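PDB 2PB9: phosphomethylpyrimidine kinase from Pyrococcus furiosus, which probably makes thiamine phosphate from its pyrimidine and thiazole halves and also phosphorylates hydroxymethylpyrimidine and its phosphate, the piece here being the C-terminal ThiN domain. Local coordinates for residues Arg102-Ile105 with Glu106-Glu110. Numbering follows the deposited sequence.
Sequences REII and EEIIE
E107 N donates to E103 O (2.8 Å) and I109 N to I105 O (2.8 Å), the i to i+4 bonds of the amphipathic helix 102-114 at its N-terminal end. Both are close to straight, the first with 166° at the hydrogen. I108 N also makes a weak bond to I105 O at 3.0 Å. One turn apart, E103 and E107 take the solvent side of the helix. The E107 chain folds at its second torsion (chi2 20°), which brings its carboxylate back along the helix to the preceding turn. There OE2 sits 3.7 Å from E103 CG, while the two carboxylate planes are turned 57° from each other. E103 OE1 and E107 OE2 stay 5.5 Å apart, and their like charges would probably disfavour a closer approach. Cutting E107 back to an alanine is likely to leave CG of E103 without the carboxylate beside it, although the backbone bond would remain. On the buried side three isoleucines, I104, I105 and I108, turn to the mixed sheet: all touch I169 of strand 168-173, and I105 also meets Y158 of strand 154-159. I104 and I108 lie alongside each other, heading in one direction, and the CG2 methyl of I104 meets CD1 of I108 at 3.5 Å. I105 and I109 pair more loosely, CG1 to CG1 at 4.4 Å.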
loop_
_atom_site.group_PDB
_atom_site.type_symbol
_atom_site.label_atom_id
_atom_site.label_comp_id
_atom_site.label_asym_id
_atom_site.label_seq_id
_atom_site.Cartn_x
_atom_site.Cartn_y
_atom_site.Cartn_z
ATOM N N ARG A 102 -10.973 14.218 -1.358
ATOM C CA ARG A 102 -10.477 15.388 -2.077
ATOM C C ARG A 102 -11.329 16.619 -1.821
ATOM O O ARG A 102 -10.830 17.678 -1.460
ATOM C CB ARG A 102 -10.432 15.115 -3.585
ATOM C CG ARG A 102 -11.705 14.493 -4.162
ATOM C CD ARG A 102 -11.897 14.861 -5.649
ATOM N NE ARG A 102 -12.982 14.083 -6.258
ATOM C CZ ARG A 102 -12.797 13.063 -7.103
ATOM N NH1 ARG A 102 -11.563 12.686 -7.467
ATOM N NH2 ARG A 102 -13.852 12.399 -7.571
ATOM N N GLU A 103 -12.629 16.462 -1.997
ATOM C CA GLU A 103 -13.548 17.564 -1.807
ATOM C C GLU A 103 -13.464 18.190 -0.419
ATOM O O GLU A 103 -13.258 19.403 -0.289
ATOM C CB GLU A 103 -14.970 17.086 -2.078
ATOM C CG GLU A 103 -15.935 18.189 -2.440
ATOM C CD GLU A 103 -17.094 17.676 -3.272
ATOM O OE1 GLU A 103 -16.841 17.117 -4.363
ATOM O OE2 GLU A 103 -18.257 17.826 -2.835
ATOM N N ILE A 104 -13.608 17.369 0.617
ATOM C CA ILE A 104 -13.576 17.878 1.980
ATOM C C ILE A 104 -12.272 18.581 2.304
ATOM O O ILE A 104 -12.270 19.687 2.840
ATOM C CB ILE A 104 -13.831 16.748 2.999
ATOM C CG1 ILE A 104 -15.212 16.134 2.733
ATOM C CG2 ILE A 104 -13.751 17.294 4.424
ATOM C CD1 ILE A 104 -15.561 14.989 3.624
ATOM N N ILE A 105 -11.159 17.951 1.966
ATOM C CA ILE A 105 -9.882 18.560 2.243
ATOM C C ILE A 105 -9.691 19.847 1.423
ATOM O O ILE A 105 -9.273 20.868 1.979
ATOM C CB ILE A 105 -8.744 17.564 1.984
ATOM C CG1 ILE A 105 -7.467 18.060 2.659
ATOM C CG2 ILE A 105 -8.537 17.373 0.498
ATOM C CD1 ILE A 105 -7.609 18.297 4.164
ATOM N N GLU A 106 -10.009 19.823 0.125
ATOM C CA GLU A 106 -9.859 21.032 -0.693
ATOM C C GLU A 106 -10.669 22.156 -0.045
ATOM O O GLU A 106 -10.187 23.279 0.130
ATOM C CB GLU A 106 -10.398 20.847 -2.123
ATOM C CG GLU A 106 -9.884 19.652 -2.945
ATOM C CD GLU A 106 -8.377 19.429 -2.860
ATOM O OE1 GLU A 106 -7.629 20.427 -2.712
ATOM O OE2 GLU A 106 -7.945 18.253 -2.957
ATOM N N GLU A 107 -11.911 21.840 0.302
ATOM C CA GLU A 107 -12.801 22.811 0.917
ATOM C C GLU A 107 -12.336 23.264 2.300
ATOM O O GLU A 107 -12.601 24.399 2.704
ATOM C CB GLU A 107 -14.219 22.239 0.980
ATOM C CG GLU A 107 -14.976 22.240 -0.371
ATOM C CD GLU A 107 -14.065 22.347 -1.611
ATOM O OE1 GLU A 107 -13.515 23.448 -1.870
ATOM O OE2 GLU A 107 -13.903 21.332 -2.332
ATOM N N ILE A 108 -11.636 22.386 3.020
ATOM C CA ILE A 108 -11.126 22.733 4.345
ATOM C C ILE A 108 -9.943 23.671 4.159
ATOM O O ILE A 108 -9.774 24.634 4.897
ATOM C CB ILE A 108 -10.664 21.480 5.127
ATOM C CG1 ILE A 108 -11.877 20.650 5.542
ATOM C CG2 ILE A 108 -9.874 21.888 6.373
ATOM C CD1 ILE A 108 -11.517 19.344 6.254
ATOM N N ILE A 109 -9.117 23.373 3.168
ATOM C CA ILE A 109 -7.959 24.199 2.866
ATOM C C ILE A 109 -8.437 25.622 2.589
ATOM O O ILE A 109 -7.978 26.588 3.198
ATOM C CB ILE A 109 -7.248 23.700 1.602
ATOM C CG1 ILE A 109 -6.729 22.269 1.808
ATOM C CG2 ILE A 109 -6.143 24.657 1.231
ATOM C CD1 ILE A 109 -5.451 22.157 2.623
ATOM N N GLU A 110 -9.364 25.733 1.647
ATOM C CA GLU A 110 -9.901 27.020 1.248
ATOM C C GLU A 110 -10.387 27.827 2.442
ATOM O O GLU A 110 -10.031 28.995 2.592
ATOM C CB GLU A 110 -11.038 26.810 0.260
ATOM C CG GLU A 110 -11.719 28.079 -0.172
ATOM C CD GLU A 110 -13.111 27.813 -0.703
ATOM O OE1 GLU A 110 -13.859 28.790 -0.931
ATOM O OE2 GLU A 110 -13.457 26.621 -0.891
#